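Local structure of imidazoleglycerol-phosphate dehydratase (Staphylococcus aureus subsp. aureus, 2AE8) at residues Q42-S46 against N79-Q83; I101-L106 against V168-R173; K112-Y118 against I203-T208; M125-A130 against H188-I193. The protein catalyses the dehydration of imidazoleglycerol phosphate to imidazoleacetol phosphate, the sixth step of histidine biosynthesis, with two manganese ions per subunit. One frame throughout, in Å; residues are numbered along the deposited sequence.

In the fold
Interactions 1 and 2 are joined by helix 90-111: I45 O of the strand pair meets L104 CD1 at 3.7 Å, and their centres lie about 16 Å apart. Interaction 2 is about 15 Å from interaction 3, centre to centre, and, with nearest atoms about 5 Å apart, the two do not touch. Helix 186-205 links interaction 3, at its C-terminal end, to interaction 4, about 26 Å away between centres and nested in the chain loop that interaction 3 closes. Interaction 4 holds metal ligands. Interaction 3 carries R117, a probable substrate residue whose side chain is about 9 Å from a magnesium ion, whereas the side chain of L43 in interaction 1 lies about 13 Å from one.

Interaction 1 (Q42-S46 against N79-Q83); sequences QLNIS and NIEAQ
N44 and E81 form the central hydrogen-bonded pair between two antiparallel strands, whose directions differ by 179°. N44 N gives its hydrogen to E81 O at 2.8 Å, and E81 N returns the bond to N44 O. S46 and N79 repeat this reciprocal pattern, with N79 N reaching S46 O at 2.9 Å in a nearly straight bond of 170°. Beyond the other end of the paired strands, Q83 N still bonds to Q42 O.

Between these pairs lie the non-hydrogen-bonded ones, where the backbones come close enough for CA-H...O contacts; in the closest, I45 CA approaches N79 O to 3.2 Å.

The apolar contacts belong to the face carrying L43, I45, I80 and A82. I45 and I80 run side by side in the same direction because both place CG1 opposite the carbonyl carbon (chi1 -59° in I45), and I45 CG1 rests against I80 CG2 at 3.9 Å. Beta-branched isoleucine suits an extended strand facing a core. A82 CB meets L43 CD1 more loosely, at 4.4 Å, while L43 and I45 continue onto helix 90-111.

Polar side chains occupy the reverse face. One water joins S46 OG, at 2.7 Å, to N79 ND2, from which it accepts at 3.0 Å. The carboxylate of E81 turns to its other neighbour strand, bonding to H55 and N57.

Strands 43-48 and 77-82 are the two inner strands of a four-stranded mixed sheet, one outer layer of the duplicated half-domain sandwich of this dehydratase family.

Interaction 2 (I101-L106 against V168-R173); sequences IGQLLL and VVINAR
G102 O has one partner in its own helix and another across the contact: it accepts the helical hydrogen bond of L106 N at 3.0 Å and is also approached by A172 CA at 3.1 Å, a CA-H...O contact that is well bent, with 120° at the hydrogen. The methyl of A172 lies close to the same oxygen. The closeness suits glycine, which brings no CB to collide with V168 O and N171 CB, and the CA atoms of G102 and V168 come within 4.0 Å; V168 O faces G102 CA while taking A172 N as its own helical partner.

Here helices 90-111 and 159-171 meet within the helical layer of the beta-alpha-beta sandwich. Helix 90-111 turns L104 from this contact toward strands 31-36 and 43-48, while V168 and V169 reach F197 of helix 186-205.

Apolar side chains close the joint around the glycine. L105 uses two levels of its chain: CB packs on A172 CB at 3.8 Å, and CD1 reaches V168 CG1. L106, with CG set opposite its backbone N (chi1 -179°), sends its branch across R173, where CD2 touches the arginine CD at 3.7 Å. The aliphatic part of R173 thereby serves as a greasy surface. R173 itself follows the helix with positive phi (57°) in a Schellman motif, in which its bond back to I170 O is weak. Q103 CG lies alongside N171 CB, their amide planes steeply turned. N171 ND2 bonds to A167 O, whereas N171 OD1 receives R173 NH2 of a second subunit, a pairing that is reciprocal.

Interaction 3 (K112-Y118 against I203-T208); sequences KKHFVRY and IALTAT
K112 reaches with its amino group to L205 O, where NZ donates at 2.7 Å nearly in line with the carbonyl bond. The lysine chain bends at its last two torsions (chi4 -79°) to bring NZ there. L205 is at the end of helix 186-205, where carbonyls lack helical partners, and a long flexible donor suits this place.

The neighbouring acceptors are met by backbone N-H groups. A204 O takes R117 N at 2.8 Å, in the carbonyl plane and on a lone pair. T206 O takes V116 N at 2.8 Å, while I203 O accepts T206 N in its own segment. In the opposite sense T208 N donates to H114 O at 2.8 Å, from well above the carbonyl plane. F115 and A207 form a single backbone bridge between this bond and that of V116 N.

The R117 side chain starts away from this helix end: NE makes a salt bridge with D135, and Y118 OH, bonded to K195 of a third subunit, sits 3.3 Å above the guanidinium plane, over its centre. This C-terminal helix end, bonded to the connection between helix 90-111 and strand 118-125, adjoins R117 of the probable substrate site.

Interaction 4 (M125-A130 against H188-I193); sequences MDETLA and HEIEAI. With MG (magnesium ion), chain T; MG (magnesium ion), chain L.
H188 bridges a metal and E127 through the two nitrogens of its ring. NE2 binds one magnesium ion at 2.2 Å, alongside three waters and H91 and E95 of a fifth subunit. ND1 donates to E127 OE2 at 2.9 Å, in the ring plane and on the syn lone pair of the carboxylate. With carboxylate and ring only 19° apart, this bond fixes the ring's rotation and aims NE2 at the metal. E191 OE1 binds a second magnesium at 2.1 Å, together with H187 of its own chain and H92 of the fifth subunit; both sites match those for manganese.

The second shell holds these ligands in place. A metal-bound water donates to D126 OD2 at 2.7 Å, and D126 also forms a salt bridge with R166 of the fifth subunit. T128 OG1 donates to E127 OE1 at 2.7 Å from above the carboxylate plane, while N185 N bonds to the same oxygen. The type II' turn from M125 to T128 brings D126 and E127 beside the histidine.

Further out, selenomethionine M125 lies across H188 and rests CG on A192 CB at 3.6 Å. Small A130 and A192 let strand and helix approach, their axes 7.7 Å apart and crossing at -29°. Helix 186-205 packs here on the sheet of strands 118-125, 128-135 and 175-182, with helix 61-74 against its I190 and E191.

Interaction 1 (Q42-S46 against N79-Q83)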
loop_
_atom_site.group_PDB
_atom_site.type_symbol
_atom_site.label_atom_id
_atom_site.label_comp_id
_atom_site.label_asym_id
_atom_site.label_seq_id
_atom_site.Cartn_x
_atom_site.Cartn_y
_atom_site.Cartn_z
ATOM N N GLN B 42 29.889 13.472 46.208
ATOM C CA GLN B 42 30.489 13.038 47.479
ATOM C C GLN B 42 30.055 11.618 47.834
ATOM O O GLN B 42 29.042 11.421 48.513
ATOM C CB GLN B 42 30.119 13.992 48.637
ATOM C CG GLN B 42 29.683 15.396 48.226
ATOM C CD GLN B 42 30.670 16.074 47.307
ATOM O OE1 GLN B 42 31.855 15.725 47.282
ATOM N NE2 GLN B 42 30.187 17.054 46.534
ATOM N N LEU B 43 30.829 10.639 47.377
ATOM C CA LEU B 43 30.490 9.234 47.560
ATOM C C LEU B 43 31.577 8.495 48.325
ATOM O O LEU B 43 32.765 8.707 48.097
ATOM C CB LEU B 43 30.323 8.542 46.204
ATOM C CG LEU B 43 29.095 8.582 45.293
ATOM C CD1 LEU B 43 28.563 9.966 45.058
ATOM C CD2 LEU B 43 29.525 7.966 43.971
ATOM N N ASN B 44 31.151 7.606 49.213
ATOM C CA ASN B 44 32.053 6.674 49.865
ATOM C C ASN B 44 31.478 5.278 49.709
ATOM O O ASN B 44 30.384 4.992 50.202
ATOM C CB ASN B 44 32.221 7.043 51.339
ATOM C CG ASN B 44 33.367 6.301 52.007
ATOM O OD1 ASN B 44 34.041 5.466 51.395
ATOM N ND2 ASN B 44 33.584 6.599 53.286
ATOM N N ILE B 45 32.201 4.422 48.997
ATOM C CA ILE B 45 31.661 3.117 48.635
ATOM C C ILE B 45 32.668 2.008 48.858
ATOM O O ILE B 45 33.838 2.154 48.526
ATOM C CB ILE B 45 31.178 3.094 47.150
ATOM C CG1 ILE B 45 30.108 4.164 46.933
ATOM C CG2 ILE B 45 30.666 1.705 46.756
ATOM C CD1 ILE B 45 29.739 4.436 45.478
ATOM N N SER B 46 32.191 0.902 49.418
ATOM C CA SER B 46 32.972 -0.310 49.510
ATOM C C SER B 46 32.150 -1.472 49.013
ATOM O O SER B 46 30.943 -1.516 49.225
ATOM C CB SER B 46 33.406 -0.591 50.959
ATOM O OG SER B 46 32.284 -0.878 51.786
ATOM N N ASN B 79 28.439 -1.088 50.662
ATOM C CA ASN B 79 28.206 -0.008 51.589
ATOM C C ASN B 79 28.396 1.311 50.887
ATOM O O ASN B 79 29.477 1.619 50.396
ATOM C CB ASN B 79 29.082 -0.140 52.836
ATOM C CG ASN B 79 28.677 -1.325 53.680
ATOM O OD1 ASN B 79 27.831 -1.206 54.555
ATOM N ND2 ASN B 79 29.223 -2.493 53.369
ATOM N N ILE B 80 27.318 2.079 50.827
ATOM C CA ILE B 80 27.329 3.324 50.096
ATOM C C ILE B 80 26.905 4.462 50.992
ATOM O O ILE B 80 25.869 4.406 51.645
ATOM C CB ILE B 80 26.411 3.273 48.846
ATOM C CG1 ILE B 80 26.819 2.108 47.929
ATOM C CG2 ILE B 80 26.440 4.614 48.109
ATOM C CD1 ILE B 80 25.965 1.944 46.674
ATOM N N GLU B 81 27.725 5.497 51.005
ATOM C CA GLU B 81 27.355 6.738 51.636
ATOM C C GLU B 81 27.527 7.860 50.639
ATOM O O GLU B 81 28.642 8.162 50.215
ATOM C CB GLU B 81 28.184 6.970 52.904
ATOM C CG GLU B 81 27.603 6.275 54.122
ATOM C CD GLU B 81 26.342 6.951 54.630
ATOM O OE1 GLU B 81 26.177 8.165 54.386
ATOM O OE2 GLU B 81 25.516 6.274 55.268
ATOM N N ALA B 82 26.404 8.449 50.239
ATOM C CA ALA B 82 26.411 9.552 49.289
ATOM C C ALA B 82 25.948 10.829 49.977
ATOM O O ALA B 82 25.070 10.789 50.848
ATOM C CB ALA B 82 25.527 9.233 48.101
ATOM N N GLN B 83 26.562 11.953 49.599
ATOM C CA GLN B 83 26.204 13.270 50.135
ATOM C C GLN B 83 26.104 14.275 48.991
ATOM O O GLN B 83 26.836 14.174 47.996
ATOM C CB GLN B 83 27.225 13.762 51.177
ATOM C CG GLN B 83 27.676 12.739 52.246
ATOM C CD GLN B 83 26.530 12.145 53.070
ATOM O OE1 GLN B 83 26.505 10.938 53.332
ATOM N NE2 GLN B 83 25.577 12.987 53.476
HETATM O O HOH W 1 31.345 -3.399 51.458
#

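Interaction 2 (I101-L106 against V168-R173)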
loop_
_atom_site.group_PDB
_atom_site.type_symbol
_atom_site.label_atom_id
_atom_site.label_comp_id
_atom_site.label_asym_id
_atom_site.label_seq_id
_atom_site.Cartn_x
_atom_site.Cartn_y
_atom_site.Cartn_z
ATOM N N ILE B 101 31.150 1.587 41.401
ATOM C CA ILE B 101 30.883 0.156 41.497
ATOM C C ILE B 101 31.603 -0.594 40.384
ATOM O O ILE B 101 32.201 -1.629 40.640
ATOM C CB ILE B 101 29.371 -0.178 41.526
ATOM C CG1 ILE B 101 28.745 0.335 42.829
ATOM C CG2 ILE B 101 29.144 -1.674 41.405
ATOM C CD1 ILE B 101 27.242 0.191 42.905
ATOM N N GLY B 102 31.565 -0.073 39.158
ATOM C CA GLY B 102 32.278 -0.714 38.049
ATOM C C GLY B 102 33.781 -0.786 38.308
ATOM O O GLY B 102 34.407 -1.826 38.076
ATOM N N GLN B 103 34.348 0.321 38.788
ATOM C CA GLN B 103 35.785 0.419 39.069
ATOM C C GLN B 103 36.206 -0.537 40.196
ATOM O O GLN B 103 37.243 -1.205 40.101
ATOM C CB GLN B 103 36.164 1.863 39.435
ATOM C CG GLN B 103 36.256 2.800 38.225
ATOM C CD GLN B 103 36.393 4.268 38.606
ATOM O OE1 GLN B 103 36.136 4.667 39.745
ATOM N NE2 GLN B 103 36.765 5.079 37.644
ATOM N N LEU B 104 35.396 -0.617 41.246
ATOM C CA LEU B 104 35.682 -1.538 42.353
ATOM C C LEU B 104 35.542 -2.982 41.908
ATOM O O LEU B 104 36.342 -3.850 42.300
ATOM C CB LEU B 104 34.789 -1.236 43.558
ATOM C CG LEU B 104 35.035 0.139 44.183
ATOM C CD1 LEU B 104 33.987 0.392 45.267
ATOM C CD2 LEU B 104 36.486 0.293 44.732
ATOM N N LEU B 105 34.555 -3.248 41.046
ATOM C CA LEU B 105 34.403 -4.591 40.494
ATOM C C LEU B 105 35.643 -5.003 39.719
ATOM O O LEU B 105 36.093 -6.149 39.823
ATOM C CB LEU B 105 33.145 -4.720 39.617
ATOM C CG LEU B 105 31.809 -4.885 40.349
ATOM C CD1 LEU B 105 30.610 -4.913 39.341
ATOM C CD2 LEU B 105 31.830 -6.142 41.196
ATOM N N LEU B 106 36.193 -4.071 38.947
ATOM C CA LEU B 106 37.391 -4.370 38.163
ATOM C C LEU B 106 38.542 -4.735 39.112
ATOM O O LEU B 106 39.229 -5.731 38.902
ATOM C CB LEU B 106 37.776 -3.207 37.247
ATOM C CG LEU B 106 39.020 -3.434 36.371
ATOM C CD1 LEU B 106 38.944 -4.737 35.540
ATOM C CD2 LEU B 106 39.294 -2.243 35.480
ATOM N N VAL B 168 28.453 0.853 35.166
ATOM C CA VAL B 168 28.967 -0.355 35.823
ATOM C C VAL B 168 29.727 -1.274 34.856
ATOM O O VAL B 168 30.850 -1.687 35.112
ATOM C CB VAL B 168 27.836 -1.158 36.495
ATOM C CG1 VAL B 168 28.338 -2.529 36.963
ATOM C CG2 VAL B 168 27.207 -0.366 37.652
ATOM N N VAL B 169 29.086 -1.632 33.760
ATOM C CA VAL B 169 29.602 -2.622 32.825
ATOM C C VAL B 169 30.884 -2.148 32.162
ATOM O O VAL B 169 31.850 -2.907 32.014
ATOM C CB VAL B 169 28.514 -2.946 31.733
ATOM C CG1 VAL B 169 29.144 -3.554 30.462
ATOM C CG2 VAL B 169 27.446 -3.853 32.329
ATOM N N ILE B 170 30.904 -0.890 31.762
ATOM C CA ILE B 170 32.045 -0.367 31.021
ATOM C C ILE B 170 33.263 -0.234 31.953
ATOM O O ILE B 170 34.383 -0.592 31.580
ATOM C CB ILE B 170 31.706 0.975 30.319
ATOM C CG1 ILE B 170 30.594 0.770 29.233
ATOM C CG2 ILE B 170 32.943 1.623 29.740
ATOM C CD1 ILE B 170 30.959 -0.218 28.101
ATOM N N ASN B 171 33.034 0.263 33.163
ATOM C CA ASN B 171 34.145 0.475 34.100
ATOM C C ASN B 171 34.632 -0.808 34.767
ATOM O O ASN B 171 35.804 -0.915 35.126
ATOM C CB ASN B 171 33.793 1.573 35.101
ATOM C CG ASN B 171 33.757 2.906 34.453
ATOM O OD1 ASN B 171 34.800 3.476 34.133
ATOM N ND2 ASN B 171 32.549 3.393 34.162
ATOM N N ALA B 172 33.737 -1.788 34.901
ATOM C CA ALA B 172 34.118 -3.134 35.288
ATOM C C ALA B 172 34.758 -3.968 34.174
ATOM O O ALA B 172 35.254 -5.083 34.433
ATOM C CB ALA B 172 32.920 -3.871 35.899
ATOM N N ARG B 173 34.755 -3.439 32.946
ATOM C CA ARG B 173 35.268 -4.144 31.753
ATOM C C ARG B 173 34.580 -5.492 31.533
ATOM O O ARG B 173 35.246 -6.512 31.248
ATOM C CB ARG B 173 36.805 -4.311 31.796
ATOM C CG ARG B 173 37.564 -3.012 32.104
ATOM C CD ARG B 173 39.068 -3.180 31.908
ATOM N NE ARG B 173 39.386 -3.538 30.532
ATOM C CZ ARG B 173 39.542 -2.656 29.553
ATOM N NH1 ARG B 173 39.430 -1.362 29.814
ATOM N NH2 ARG B 173 39.799 -3.069 28.314
#

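Interaction 3 (K112-Y118 against I203-T208)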
loop_
_atom_site.group_PDB
_atom_site.type_symbol
_atom_site.label_atom_id
_atom_site.label_comp_id
_atom_site.label_asym_id
_atom_site.label_seq_id
_atom_site.Cartn_x
_atom_site.Cartn_y
_atom_site.Cartn_z
ATOM N N LYS B 112 41.000 -11.802 41.566
ATOM C CA LYS B 112 40.612 -13.181 41.307
ATOM C C LYS B 112 41.380 -13.633 40.072
ATOM O O LYS B 112 41.626 -12.843 39.161
ATOM C CB LYS B 112 39.107 -13.295 41.073
ATOM C CG LYS B 112 38.249 -13.212 42.321
ATOM C CD LYS B 112 36.772 -13.100 41.950
ATOM C CE LYS B 112 35.864 -13.747 42.988
ATOM N NZ LYS B 112 35.833 -15.239 42.842
ATOM N N LYS B 113 41.793 -14.888 40.037
ATOM C CA LYS B 113 42.478 -15.389 38.845
ATOM C C LYS B 113 41.629 -16.422 38.108
ATOM O O LYS B 113 41.562 -16.412 36.877
ATOM C CB LYS B 113 43.866 -15.948 39.189
ATOM C CG LYS B 113 45.060 -15.031 38.790
ATOM C CD LYS B 113 45.163 -13.729 39.615
ATOM C CE LYS B 113 45.971 -13.912 40.905
ATOM N NZ LYS B 113 45.213 -14.595 42.011
ATOM N N HIS B 114 40.977 -17.292 38.876
ATOM C CA HIS B 114 40.165 -18.370 38.336
ATOM C C HIS B 114 38.685 -18.241 38.748
ATOM O O HIS B 114 38.325 -18.466 39.911
ATOM C CB HIS B 114 40.708 -19.721 38.812
ATOM C CG HIS B 114 42.040 -20.093 38.231
ATOM N ND1 HIS B 114 43.124 -20.434 39.016
ATOM C CD2 HIS B 114 42.461 -20.194 36.947
ATOM C CE1 HIS B 114 44.154 -20.724 38.242
ATOM N NE2 HIS B 114 43.780 -20.585 36.981
ATOM N N PHE B 115 37.832 -17.900 37.781
ATOM C CA PHE B 115 36.386 -17.811 38.005
ATOM C C PHE B 115 35.607 -18.379 36.806
ATOM O O PHE B 115 36.178 -18.587 35.731
ATOM C CB PHE B 115 35.975 -16.364 38.317
ATOM C CG PHE B 115 36.666 -15.337 37.461
ATOM C CD1 PHE B 115 36.247 -15.103 36.151
ATOM C CD2 PHE B 115 37.739 -14.612 37.957
ATOM C CE1 PHE B 115 36.891 -14.166 35.350
ATOM C CE2 PHE B 115 38.384 -13.661 37.165
ATOM C CZ PHE B 115 37.960 -13.443 35.856
ATOM N N VAL B 116 34.318 -18.643 37.012
ATOM C CA VAL B 116 33.439 -19.219 35.985
ATOM C C VAL B 116 33.412 -18.351 34.719
ATOM O O VAL B 116 33.346 -18.878 33.610
ATOM C CB VAL B 116 32.005 -19.470 36.555
ATOM C CG1 VAL B 116 31.000 -19.887 35.467
ATOM C CG2 VAL B 116 32.057 -20.522 37.669
ATOM N N ARG B 117 33.489 -17.032 34.903
ATOM C CA ARG B 117 33.619 -16.047 33.812
ATOM C C ARG B 117 32.312 -15.730 33.062
ATOM O O ARG B 117 32.016 -14.556 32.803
ATOM C CB ARG B 117 34.737 -16.405 32.810
ATOM C CG ARG B 117 34.847 -15.371 31.686
ATOM C CD ARG B 117 35.964 -15.629 30.716
ATOM N NE ARG B 117 35.719 -14.838 29.515
ATOM C CZ ARG B 117 36.567 -14.700 28.499
ATOM N NH1 ARG B 117 37.763 -15.279 28.538
ATOM N NH2 ARG B 117 36.215 -13.974 27.440
ATOM N N TYR B 118 31.551 -16.768 32.729
ATOM C CA TYR B 118 30.297 -16.628 31.986
ATOM C C TYR B 118 29.102 -16.857 32.899
ATOM O O TYR B 118 29.041 -17.857 33.605
ATOM C CB TYR B 118 30.263 -17.634 30.818
ATOM C CG TYR B 118 31.519 -17.604 29.961
ATOM C CD1 TYR B 118 32.580 -18.485 30.206
ATOM C CD2 TYR B 118 31.655 -16.686 28.918
ATOM C CE1 TYR B 118 33.742 -18.456 29.436
ATOM C CE2 TYR B 118 32.812 -16.650 28.141
ATOM C CZ TYR B 118 33.854 -17.533 28.419
ATOM O OH TYR B 118 34.995 -17.499 27.654
ATOM N N ILE B 203 27.156 -15.508 39.313
ATOM C CA ILE B 203 27.545 -16.784 38.691
ATOM C C ILE B 203 28.926 -16.678 38.051
ATOM O O ILE B 203 29.770 -17.547 38.250
ATOM C CB ILE B 203 26.523 -17.257 37.614
ATOM C CG1 ILE B 203 25.266 -17.837 38.278
ATOM C CG2 ILE B 203 27.158 -18.285 36.646
ATOM C CD1 ILE B 203 23.988 -17.773 37.370
ATOM N N ALA B 204 29.134 -15.615 37.273
ATOM C CA ALA B 204 30.390 -15.394 36.564
ATOM C C ALA B 204 31.591 -15.212 37.514
ATOM O O ALA B 204 32.704 -15.607 37.182
ATOM C CB ALA B 204 30.257 -14.194 35.648
ATOM N N LEU B 205 31.360 -14.585 38.667
ATOM C CA LEU B 205 32.420 -14.332 39.652
ATOM C C LEU B 205 32.763 -15.566 40.494
ATOM O O LEU B 205 33.713 -15.536 41.275
ATOM C CB LEU B 205 32.029 -13.181 40.592
ATOM C CG LEU B 205 32.005 -11.750 40.057
ATOM C CD1 LEU B 205 31.310 -10.871 41.051
ATOM C CD2 LEU B 205 33.404 -11.223 39.772
ATOM N N THR B 206 31.994 -16.641 40.348
ATOM C CA THR B 206 32.214 -17.856 41.136
ATOM C C THR B 206 33.610 -18.443 40.894
ATOM O O THR B 206 33.994 -18.713 39.752
ATOM C CB THR B 206 31.114 -18.895 40.858
ATOM O OG1 THR B 206 29.859 -18.356 41.281
ATOM C CG2 THR B 206 31.364 -20.201 41.608
ATOM N N ALA B 207 34.359 -18.627 41.987
ATOM C CA ALA B 207 35.729 -19.144 41.938
ATOM C C ALA B 207 35.798 -20.527 41.298
ATOM O O ALA B 207 34.908 -21.351 41.491
ATOM C CB ALA B 207 36.337 -19.173 43.351
ATOM N N THR B 208 36.864 -20.771 40.543
ATOM C CA THR B 208 37.029 -22.040 39.847
ATOM C C THR B 208 38.252 -22.820 40.356
ATOM O O THR B 208 38.179 -24.035 40.595
ATOM C CB THR B 208 37.084 -21.824 38.318
ATOM O OG1 THR B 208 36.559 -22.970 37.647
ATOM C CG2 THR B 208 38.483 -21.557 37.831
#

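Interaction 4 (M125-A130 against H188-I193)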
loop_
_atom_site.group_PDB
_atom_site.type_symbol
_atom_site.label_atom_id
_atom_site.label_comp_id
_atom_site.label_asym_id
_atom_site.label_seq_id
_atom_site.Cartn_x
_atom_site.Cartn_y
_atom_site.Cartn_z
HETATM N N MSE B 125 9.101 -11.561 36.319
HETATM C CA MSE B 125 8.461 -10.732 37.328
HETATM C C MSE B 125 7.040 -10.505 36.855
HETATM O O MSE B 125 6.782 -9.573 36.103
HETATM C CB MSE B 125 9.180 -9.386 37.495
HETATM C CG MSE B 125 10.505 -9.432 38.219
HETATM SE SE MSE B 125 10.317 -9.882 40.142
HETATM C CE MSE B 125 8.915 -8.611 40.615
ATOM N N ASP B 126 6.125 -11.359 37.307
ATOM C CA ASP B 126 4.784 -11.442 36.752
ATOM C C ASP B 126 4.853 -11.433 35.214
ATOM O O ASP B 126 5.416 -12.363 34.634
ATOM C CB ASP B 126 3.859 -10.350 37.333
ATOM C CG ASP B 126 3.522 -10.597 38.819
ATOM O OD1 ASP B 126 3.621 -11.757 39.266
ATOM O OD2 ASP B 126 3.173 -9.640 39.539
ATOM N N GLU B 127 4.314 -10.389 34.577
ATOM C CA GLU B 127 4.249 -10.294 33.109
ATOM C C GLU B 127 5.621 -10.174 32.435
ATOM O O GLU B 127 5.786 -10.497 31.255
ATOM C CB GLU B 127 3.352 -9.110 32.696
ATOM C CG GLU B 127 4.023 -7.697 32.741
ATOM C CD GLU B 127 4.498 -7.252 34.127
ATOM O OE1 GLU B 127 5.478 -6.470 34.207
ATOM O OE2 GLU B 127 3.909 -7.685 35.140
ATOM N N THR B 128 6.607 -9.709 33.195
ATOM C CA THR B 128 7.921 -9.372 32.639
ATOM C C THR B 128 8.818 -10.590 32.620
ATOM O O THR B 128 8.744 -11.436 33.520
ATOM C CB THR B 128 8.589 -8.280 33.489
ATOM O OG1 THR B 128 7.913 -7.047 33.264
ATOM C CG2 THR B 128 10.076 -8.098 33.130
ATOM N N LEU B 129 9.671 -10.676 31.602
ATOM C CA LEU B 129 10.760 -11.648 31.593
ATOM C C LEU B 129 12.024 -10.942 31.104
ATOM O O LEU B 129 12.001 -10.312 30.043
ATOM C CB LEU B 129 10.430 -12.846 30.690
ATOM C CG LEU B 129 11.514 -13.927 30.557
ATOM C CD1 LEU B 129 11.713 -14.712 31.873
ATOM C CD2 LEU B 129 11.156 -14.869 29.432
ATOM N N ALA B 130 13.102 -11.003 31.886
ATOM C CA ALA B 130 14.376 -10.467 31.440
ATOM C C ALA B 130 15.453 -11.534 31.366
ATOM O O ALA B 130 15.448 -12.503 32.157
ATOM C CB ALA B 130 14.826 -9.306 32.323
ATOM N N HIS B 188 8.452 -3.813 37.596
ATOM C CA HIS B 188 8.792 -5.199 37.337
ATOM C C HIS B 188 9.917 -5.316 36.315
ATOM O O HIS B 188 10.794 -6.183 36.433
ATOM C CB HIS B 188 7.573 -5.959 36.803
ATOM C CG HIS B 188 6.507 -6.181 37.824
ATOM N ND1 HIS B 188 5.292 -6.741 37.511
ATOM C CD2 HIS B 188 6.465 -5.904 39.154
ATOM C CE1 HIS B 188 4.551 -6.817 38.605
ATOM N NE2 HIS B 188 5.240 -6.315 39.614
ATOM N N GLU B 189 9.871 -4.454 35.295
ATOM C CA GLU B 189 10.848 -4.491 34.218
ATOM C C GLU B 189 12.243 -4.199 34.763
ATOM O O GLU B 189 13.189 -4.925 34.505
ATOM C CB GLU B 189 10.477 -3.454 33.147
ATOM C CG GLU B 189 9.347 -3.882 32.193
ATOM C CD GLU B 189 8.749 -2.705 31.409
ATOM O OE1 GLU B 189 9.238 -1.552 31.525
ATOM O OE2 GLU B 189 7.741 -2.930 30.718
ATOM N N ILE B 190 12.366 -3.099 35.484
ATOM C CA ILE B 190 13.629 -2.718 36.077
ATOM C C ILE B 190 14.100 -3.753 37.110
ATOM O O ILE B 190 15.274 -4.121 37.145
ATOM C CB ILE B 190 13.504 -1.331 36.720
ATOM C CG1 ILE B 190 13.148 -0.301 35.627
ATOM C CG2 ILE B 190 14.816 -0.953 37.405
ATOM C CD1 ILE B 190 12.631 1.035 36.168
ATOM N N GLU B 191 13.182 -4.213 37.948
ATOM C CA GLU B 191 13.525 -5.201 38.968
ATOM C C GLU B 191 14.026 -6.509 38.368
ATOM O O GLU B 191 15.049 -7.036 38.807
ATOM C CB GLU B 191 12.355 -5.429 39.930
ATOM C CG GLU B 191 12.651 -6.442 41.011
ATOM C CD GLU B 191 11.809 -6.243 42.262
ATOM O OE1 GLU B 191 10.988 -5.301 42.318
ATOM O OE2 GLU B 191 11.973 -7.042 43.199
ATOM N N ALA B 192 13.322 -7.050 37.373
ATOM C CA ALA B 192 13.799 -8.255 36.676
ATOM C C ALA B 192 15.209 -8.063 36.109
ATOM O O ALA B 192 16.058 -8.957 36.207
ATOM C CB ALA B 192 12.811 -8.680 35.556
ATOM N N ILE B 193 15.466 -6.896 35.516
ATOM C CA ILE B 193 16.796 -6.592 34.960
ATOM C C ILE B 193 17.890 -6.549 36.062
ATOM O O ILE B 193 18.961 -7.138 35.906
ATOM C CB ILE B 193 16.794 -5.264 34.177
ATOM C CG1 ILE B 193 15.969 -5.392 32.871
ATOM C CG2 ILE B 193 18.243 -4.785 33.877
ATOM C CD1 ILE B 193 15.676 -4.042 32.232
HETATM MG MG MG T . 4.693 -6.346 41.722
HETATM MG MG MG L . 10.451 -4.082 43.958
HETATM O O HOH W 2 4.159 -8.401 41.722
HETATM O O HOH W 3 7.001 -6.166 42.660
HETATM O O HOH W 4 2.537 -6.361 41.167
#